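Local coordinates for protein predicted ATPase of the ABC class (Vibrio vulnificus, PDB 5D6A) that binds the ATP analogue AMP-PNP and probably hydrolyses ATP, as a predicted ATPase of the ABC class, at residues Arg462-Ser467 with Ser527-Gln532; Ala468-Leu473 with Gln518-Ala523. One frame throughout, in Å; residues are numbered along the deposited sequence.

In the fold
Contacts 1 and 2 are neighbours, their centres about 12 Å apart, and they follow each other in the chain: strand 463-465 runs through a short turn into helix 468-475. Contact 1 sets the strand against the start of helix 529-536; contact 2 sets the following helix against residues 518-523 of helix 506-519 and its turn. Both are mainly buried, with one exposed residue each, S527 and Q521. Their chemistry is apolar across the interface, but contact 1 adds a proline ring against the R462 carbonyl, whereas contact 2 adds a selenomethionine methyl against a carbonyl and an amide. L519 and Q532 touch each other and so bridge the two, and C466 also packs on L519.

Contact 1: residues Arg462-Ser467 with Ser527-Gln532; sequences RALHCS and SNPAKQ
L464 of strand 463-465 packs on P529, the first residue of helix 529-536, in a strand-to-helix contact beside a small three-stranded antiparallel sheet. Strand 463-465 is the central one, between 525-526 and 571-572, and L464 pairs through its backbone with N526. The chain leaves strand 525-526 through S527 and turns at the N-cap residue N528 straight into the helix; residues 527-532 belong to the MRB1590 C-terminal domain.

The apolar part is a meeting of L464 CB with P529 CG at 3.5 Å. The two side chains cross at a slant, with L464 CD2 4.2 Å from P529 CB. L563 and M560 of helix 556-564 touch L464 and P529 respectively, closing this patch from another helix. Next to it, the methyl of A463 rests against S527 CA at 4.0 Å.

Polar atoms enter mainly as packing surfaces. The carbonyl oxygen of R462 sits by the proline ring, 3.5 Å from P529 CD, while the guanidinium of R462 bonds the carbonyl of H312, forms a salt bridge with E352 and makes a cation-pi contact with F571. N528 O accepts Q532 N at 3.1 Å, making the first helical turn that brings Q532 to C466. With CG anti to the backbone N (chi1 -171°), its extended side chain ends with OE1 3.5 Å from C466 SG.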
ATOM      1  N   ARG A 462     -24.736  12.417  -7.758  1.00 43.38           N
ATOM      2  CA  ARG A 462     -25.029  11.246  -8.573  1.00 44.61           C
ATOM      3  C   ARG A 462     -25.921  10.314  -7.774  1.00 43.48           C
ATOM      4  O   ARG A 462     -25.727  10.145  -6.570  1.00 42.51           O
ATOM      5  CB  ARG A 462     -23.749  10.484  -8.912  1.00 44.14           C
ATOM      6  CG  ARG A 462     -22.720  11.245  -9.728  1.00 45.20           C
ATOM      7  CD  ARG A 462     -21.386  10.510  -9.677  1.00 44.48           C
ATOM      8  NE  ARG A 462     -20.860  10.476  -8.309  1.00 42.66           N
ATOM      9  CZ  ARG A 462     -19.812   9.760  -7.909  1.00 42.57           C
ATOM     10  NH1 ARG A 462     -19.151   8.979  -8.759  1.00 44.29           N
ATOM     11  NH2 ARG A 462     -19.430   9.810  -6.639  1.00 41.39           N
ATOM     12  N   ALA A 463     -26.891   9.707  -8.440  1.00 44.18           N
ATOM     13  CA  ALA A 463     -27.763   8.759  -7.772  1.00 44.20           C
ATOM     14  C   ALA A 463     -27.036   7.417  -7.673  1.00 42.81           C
ATOM     15  O   ALA A 463     -26.273   7.056  -8.567  1.00 43.11           O
ATOM     16  CB  ALA A 463     -29.068   8.610  -8.536  1.00 46.33           C
ATOM     17  N   LEU A 464     -27.263   6.691  -6.584  1.00 42.15           N
ATOM     18  CA  LEU A 464     -26.643   5.382  -6.380  1.00 42.19           C
ATOM     19  C   LEU A 464     -27.679   4.279  -6.569  1.00 43.64           C
ATOM     20  O   LEU A 464     -28.811   4.407  -6.110  1.00 43.95           O
ATOM     21  CB  LEU A 464     -26.059   5.285  -4.969  1.00 40.48           C
ATOM     22  CG  LEU A 464     -25.429   3.946  -4.560  1.00 39.88           C
ATOM     23  CD1 LEU A 464     -24.242   3.595  -5.445  1.00 39.83           C
ATOM     24  CD2 LEU A 464     -25.006   3.986  -3.101  1.00 38.41           C
ATOM     25  N   HIS A 465     -27.288   3.198  -7.242  1.00 44.70           N
ATOM     26  CA  HIS A 465     -28.186   2.065  -7.450  1.00 45.99           C
ATOM     27  C   HIS A 465     -28.043   1.152  -6.231  1.00 45.15           C
ATOM     28  O   HIS A 465     -27.344   0.139  -6.282  1.00 44.99           O
ATOM     29  CB  HIS A 465     -27.821   1.291  -8.720  1.00 46.58           C
ATOM     30  CG  HIS A 465     -28.900   0.367  -9.195  1.00 48.09           C
ATOM     31  ND1 HIS A 465     -29.235   0.230 -10.525  1.00 50.03           N
ATOM     32  CD2 HIS A 465     -29.768  -0.413  -8.511  1.00 47.69           C
ATOM     33  CE1 HIS A 465     -30.229  -0.631 -10.643  1.00 50.96           C
ATOM     34  NE2 HIS A 465     -30.575  -1.031  -9.434  1.00 49.71           N
ATOM     35  N   CYS A 466     -28.708   1.514  -5.136  1.00 45.76           N
ATOM     36  CA  CYS A 466     -28.633   0.748  -3.885  1.00 46.06           C
ATOM     37  C   CYS A 466     -28.914  -0.752  -4.026  1.00 46.88           C
ATOM     38  O   CYS A 466     -28.277  -1.563  -3.362  1.00 46.83           O
ATOM     39  CB  CYS A 466     -29.582   1.341  -2.847  1.00 47.00           C
ATOM     40  SG  CYS A 466     -29.192   3.040  -2.385  1.00 48.75           S
ATOM     41  N   SER A 467     -29.856  -1.116  -4.889  1.00 49.03           N
ATOM     42  CA  SER A 467     -30.211  -2.524  -5.077  1.00 50.39           C
ATOM     43  C   SER A 467     -29.150  -3.337  -5.836  1.00 49.95           C
ATOM     44  O   SER A 467     -29.113  -4.563  -5.722  1.00 50.71           O
ATOM     45  CB  SER A 467     -31.553  -2.643  -5.798  1.00 52.98           C
ATOM     46  OG  SER A 467     -31.483  -2.125  -7.110  1.00 54.07           O
ATOM     47  N   SER A 527     -31.283   9.293  -4.859  1.00 45.72           N
ATOM     48  CA  SER A 527     -30.721  10.516  -5.440  1.00 46.64           C
ATOM     49  C   SER A 527     -29.800  11.333  -4.513  1.00 46.65           C
ATOM     50  O   SER A 527     -29.343  12.414  -4.897  1.00 48.04           O
ATOM     51  CB  SER A 527     -31.850  11.401  -5.962  1.00 48.97           C
ATOM     52  OG  SER A 527     -32.732  11.744  -4.919  1.00 50.33           O
ATOM     53  N   ASN A 528     -29.529  10.826  -3.310  1.00 45.36           N
ATOM     54  CA  ASN A 528     -28.632  11.515  -2.383  1.00 44.46           C
ATOM     55  C   ASN A 528     -28.047  10.514  -1.377  1.00 42.63           C
ATOM     56  O   ASN A 528     -28.426  10.504  -0.208  1.00 43.61           O
ATOM     57  CB  ASN A 528     -29.375  12.655  -1.676  1.00 46.56           C
ATOM     58  CG  ASN A 528     -28.442  13.599  -0.935  1.00 46.20           C
ATOM     59  OD1 ASN A 528     -27.224  13.421  -0.930  1.00 44.41           O
ATOM     60  ND2 ASN A 528     -29.015  14.621  -0.318  1.00 48.27           N
ATOM     61  N   PRO A 529     -27.115   9.662  -1.841  1.00 41.86           N
ATOM     62  CA  PRO A 529     -26.476   8.613  -1.029  1.00 40.56           C
ATOM     63  C   PRO A 529     -25.776   9.107   0.237  1.00 40.38           C
ATOM     64  O   PRO A 529     -25.888   8.470   1.284  1.00 39.54           O
ATOM     65  CB  PRO A 529     -25.446   8.000  -1.989  1.00 39.40           C
ATOM     66  CG  PRO A 529     -25.942   8.331  -3.350  1.00 40.71           C
ATOM     67  CD  PRO A 529     -26.611   9.663  -3.227  1.00 42.46           C
ATOM     68  N   ALA A 530     -25.053  10.220   0.136  1.00 40.69           N
ATOM     69  CA  ALA A 530     -24.349  10.779   1.289  1.00 40.88           C
ATOM     70  C   ALA A 530     -25.325  11.094   2.425  1.00 42.96           C
ATOM     71  O   ALA A 530     -25.041  10.817   3.591  1.00 42.46           O
ATOM     72  CB  ALA A 530     -23.579  12.025   0.885  1.00 41.62           C
ATOM     73  N   LYS A 531     -26.471  11.674   2.073  1.00 46.37           N
ATOM     74  CA  LYS A 531     -27.507  12.013   3.050  1.00 48.82           C
ATOM     75  C   LYS A 531     -28.077  10.737   3.657  1.00 47.85           C
ATOM     76  O   LYS A 531     -28.304  10.667   4.863  1.00 49.49           O
ATOM     77  CB  LYS A 531     -28.622  12.822   2.383  1.00 52.59           C
ATOM     78  CG  LYS A 531     -29.791  13.198   3.287  1.00 56.50           C
ATOM     79  CD  LYS A 531     -30.915  13.824   2.471  1.00 60.46           C
ATOM     80  CE  LYS A 531     -32.157  14.115   3.303  1.00 64.57           C
ATOM     81  NZ  LYS A 531     -31.927  15.146   4.354  1.00 66.88           N
ATOM     82  N   GLN A 532     -28.302   9.732   2.815  1.00 45.64           N
ATOM     83  CA  GLN A 532     -28.838   8.450   3.272  1.00 45.40           C
ATOM     84  C   GLN A 532     -27.875   7.797   4.258  1.00 42.22           C
ATOM     85  O   GLN A 532     -28.276   7.357   5.333  1.00 41.34           O
ATOM     86  CB  GLN A 532     -29.070   7.511   2.086  1.00 45.75           C
ATOM     87  CG  GLN A 532     -29.822   6.237   2.438  1.00 47.37           C
ATOM     88  CD  GLN A 532     -29.915   5.266   1.274  1.00 49.61           C
ATOM     89  OE1 GLN A 532     -29.129   5.331   0.322  1.00 49.78           O
ATOM     90  NE2 GLN A 532     -30.871   4.342   1.351  1.00 51.26           N
TER

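Contact 2: residues Ala468-Leu473 with Gln518-Ala523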
ATOM      1  N   ALA A 468     -28.302  -2.665  -6.614  1.00 48.55           N
ATOM      2  CA  ALA A 468     -27.252  -3.354  -7.369  1.00 48.18           C
ATOM      3  C   ALA A 468     -26.193  -3.946  -6.432  1.00 45.70           C
ATOM      4  O   ALA A 468     -25.466  -4.867  -6.809  1.00 45.50           O
ATOM      5  CB  ALA A 468     -26.610  -2.409  -8.374  1.00 48.65           C
ATOM      6  N   LEU A 469     -26.109  -3.405  -5.216  1.00 43.20           N
ATOM      7  CA  LEU A 469     -25.168  -3.895  -4.207  1.00 41.47           C
ATOM      8  C   LEU A 469     -25.580  -5.280  -3.717  1.00 41.76           C
ATOM      9  O   LEU A 469     -24.732  -6.100  -3.366  1.00 41.39           O
ATOM     10  CB  LEU A 469     -25.094  -2.925  -3.027  1.00 39.80           C
ATOM     11  CG  LEU A 469     -24.485  -1.550  -3.315  1.00 38.86           C
ATOM     12  CD1 LEU A 469     -24.749  -0.582  -2.172  1.00 38.10           C
ATOM     13  CD2 LEU A 469     -22.995  -1.675  -3.587  1.00 37.95           C
HETATM   14  N   MSE A 470     -26.889  -5.528  -3.699  1.00 43.23           N
HETATM   15  CA  MSE A 470     -27.440  -6.818  -3.275  1.00 44.61           C
HETATM   16  C   MSE A 470     -26.984  -7.907  -4.209  1.00 46.07           C
HETATM   17  O   MSE A 470     -26.687  -9.020  -3.776  1.00 46.97           O
HETATM   18  CB  MSE A 470     -28.969  -6.722  -3.260  1.00 46.04           C
HETATM   19  CG  MSE A 470     -29.674  -8.013  -2.853  1.00 47.87           C
HETATM   20 SE   MSE A 470     -29.174  -8.535  -1.025  1.00 47.77          SE
HETATM   21  CE  MSE A 470     -30.464  -7.421  -0.039  1.00 48.03           C
ATOM     22  N   ASN A 471     -26.923  -7.591  -5.502  1.00 46.72           N
ATOM     23  CA  ASN A 471     -26.485  -8.553  -6.512  1.00 48.87           C
ATOM     24  C   ASN A 471     -25.047  -9.021  -6.283  1.00 48.02           C
ATOM     25  O   ASN A 471     -24.716 -10.179  -6.532  1.00 49.31           O
ATOM     26  CB  ASN A 471     -26.638  -7.958  -7.916  1.00 50.21           C
ATOM     27  CG  ASN A 471     -28.083  -7.653  -8.267  1.00 52.06           C
ATOM     28  OD1 ASN A 471     -29.006  -8.018  -7.539  1.00 52.70           O
ATOM     29  ND2 ASN A 471     -28.288  -6.983  -9.389  1.00 54.11           N
ATOM     30  N   ILE A 472     -24.202  -8.115  -5.804  1.00 46.85           N
ATOM     31  CA  ILE A 472     -22.811  -8.440  -5.512  1.00 46.32           C
ATOM     32  C   ILE A 472     -22.758  -9.391  -4.313  1.00 46.52           C
ATOM     33  O   ILE A 472     -21.963 -10.328  -4.298  1.00 47.67           O
ATOM     34  CB  ILE A 472     -21.981  -7.169  -5.238  1.00 44.61           C
ATOM     35  CG1 ILE A 472     -22.046  -6.224  -6.445  1.00 44.91           C
ATOM     36  CG2 ILE A 472     -20.531  -7.527  -4.927  1.00 44.11           C
ATOM     37  CD1 ILE A 472     -21.321  -4.913  -6.233  1.00 44.03           C
ATOM     38  N   LEU A 473     -23.611  -9.150  -3.317  1.00 45.68           N
ATOM     39  CA  LEU A 473     -23.666 -10.017  -2.138  1.00 46.02           C
ATOM     40  C   LEU A 473     -24.134 -11.426  -2.484  1.00 49.85           C
ATOM     41  O   LEU A 473     -23.556 -12.400  -2.007  1.00 51.73           O
ATOM     42  CB  LEU A 473     -24.582  -9.430  -1.061  1.00 44.69           C
ATOM     43  CG  LEU A 473     -24.087  -8.221  -0.265  1.00 42.47           C
ATOM     44  CD1 LEU A 473     -25.229  -7.611   0.526  1.00 42.36           C
ATOM     45  CD2 LEU A 473     -22.945  -8.605   0.662  1.00 41.36           C
ATOM     46  N   GLN A 518     -26.449  -2.487   4.282  1.00 38.06           N
ATOM     47  CA  GLN A 518     -27.747  -1.875   4.575  1.00 40.36           C
ATOM     48  C   GLN A 518     -28.302  -1.138   3.364  1.00 39.63           C
ATOM     49  O   GLN A 518     -29.512  -1.149   3.131  1.00 40.84           O
ATOM     50  CB  GLN A 518     -27.655  -0.934   5.779  1.00 41.66           C
ATOM     51  CG  GLN A 518     -27.341  -1.651   7.081  1.00 43.84           C
ATOM     52  CD  GLN A 518     -27.306  -0.720   8.273  1.00 46.67           C
ATOM     53  OE1 GLN A 518     -27.754   0.425   8.199  1.00 49.11           O
ATOM     54  NE2 GLN A 518     -26.781  -1.213   9.388  1.00 48.96           N
ATOM     55  N   LEU A 519     -27.421  -0.496   2.599  1.00 37.21           N
ATOM     56  CA  LEU A 519     -27.835   0.206   1.388  1.00 36.92           C
ATOM     57  C   LEU A 519     -28.460  -0.794   0.422  1.00 37.71           C
ATOM     58  O   LEU A 519     -29.416  -0.476  -0.279  1.00 38.42           O
ATOM     59  CB  LEU A 519     -26.645   0.898   0.718  1.00 35.33           C
ATOM     60  CG  LEU A 519     -25.935   2.018   1.489  1.00 34.45           C
ATOM     61  CD1 LEU A 519     -24.697   2.474   0.732  1.00 32.96           C
ATOM     62  CD2 LEU A 519     -26.866   3.194   1.755  1.00 35.20           C
ATOM     63  N   ALA A 520     -27.921  -2.011   0.416  1.00 37.77           N
ATOM     64  CA  ALA A 520     -28.399  -3.082  -0.458  1.00 39.58           C
ATOM     65  C   ALA A 520     -29.832  -3.532  -0.172  1.00 42.29           C
ATOM     66  O   ALA A 520     -30.467  -4.140  -1.031  1.00 45.35           O
ATOM     67  CB  ALA A 520     -27.462  -4.277  -0.368  1.00 39.31           C
ATOM     68  N   GLN A 521     -30.339  -3.232   1.023  1.00 42.24           N
ATOM     69  CA  GLN A 521     -31.688  -3.632   1.417  1.00 44.52           C
ATOM     70  C   GLN A 521     -32.778  -2.744   0.816  1.00 47.12           C
ATOM     71  O   GLN A 521     -33.953  -3.100   0.861  1.00 50.03           O
ATOM     72  CB  GLN A 521     -31.817  -3.600   2.944  1.00 43.84           C
ATOM     73  CG  GLN A 521     -30.761  -4.403   3.693  1.00 42.27           C
ATOM     74  CD  GLN A 521     -30.806  -5.894   3.402  1.00 43.14           C
ATOM     75  OE1 GLN A 521     -31.866  -6.456   3.153  1.00 44.99           O
ATOM     76  NE2 GLN A 521     -29.650  -6.542   3.461  1.00 41.88           N
ATOM     77  N   HIS A 522     -32.392  -1.599   0.253  1.00 47.83           N
ATOM     78  CA  HIS A 522     -33.359  -0.649  -0.310  1.00 51.18           C
ATOM     79  C   HIS A 522     -33.802  -0.969  -1.735  1.00 54.70           C
ATOM     80  O   HIS A 522     -33.028  -1.485  -2.545  1.00 56.66           O
ATOM     81  CB  HIS A 522     -32.822   0.776  -0.203  1.00 49.81           C
ATOM     82  CG  HIS A 522     -32.719   1.260   1.208  1.00 50.70           C
ATOM     83  ND1 HIS A 522     -31.635   0.984   2.013  1.00 50.13           N
ATOM     84  CD2 HIS A 522     -33.578   1.980   1.967  1.00 53.32           C
ATOM     85  CE1 HIS A 522     -31.824   1.524   3.203  1.00 51.25           C
ATOM     86  NE2 HIS A 522     -32.997   2.133   3.203  1.00 53.97           N
ATOM     87  N   ALA A 523     -35.061  -0.625  -2.014  1.00 57.49           N
ATOM     88  CA  ALA A 523     -35.738  -0.900  -3.289  1.00 59.89           C
ATOM     89  C   ALA A 523     -34.956  -0.623  -4.580  1.00 58.39           C
ATOM     90  O   ALA A 523     -34.812  -1.524  -5.412  1.00 60.65           O
ATOM     91  CB  ALA A 523     -37.075  -0.166  -3.330  1.00 63.33           C
TER
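The carbonyl oxygen of Q518 takes the backbone N of Q521 at 3.1 Å and, weakly, the imidazole ND1 of H522, and on the Q521 fixed in this way packs selenomethionine M470 from across the contact. The methyl CE of M470 lies over the flat side of the Q521 amide, almost equally far from its three end atoms, with OE1 at 3.6 Å. Q521 is bent, and a weak hydrogen bond from its NE2 to Y517 O helps hold the amide in place. The M470 chain starts with CG anti to the backbone N (chi1 179°), then bends at chi2 and chi3, which folds the methyl back toward the other segment. Its CE and CB also meet A520 O, at 3.4 Å and 3.7 Å, as packing contacts on the buried A520.

A type I beta turn runs from L519 to H522, with H522 N bonded to L519 O. The CB of A520 points toward helix 468-475, and its methyl is the centre of the contact: it lies 3.8 Å from L469 CB and 4.1 Å from L473 CD1, while also facing M470 CB and the M470 backbone N. L469 and L473 are one helical turn apart, so the methyl sits on the face they share with M470. Beside it, the side chains of L469 and L519 lie alongside each other in the same direction, with L469 CD1 3.8 Å from L519 CB.

Residues 518-523 belong to the MRB1590 C-terminal domain. Strand 487-490 supports helix 468-475 through F490, which touches L469, I472 and L473, and M566 adds a contact on L469. On the other partner, L519 packs on Q532 and L536, so this part of helix 506-519 lies between helix 468-475 and helix 529-536.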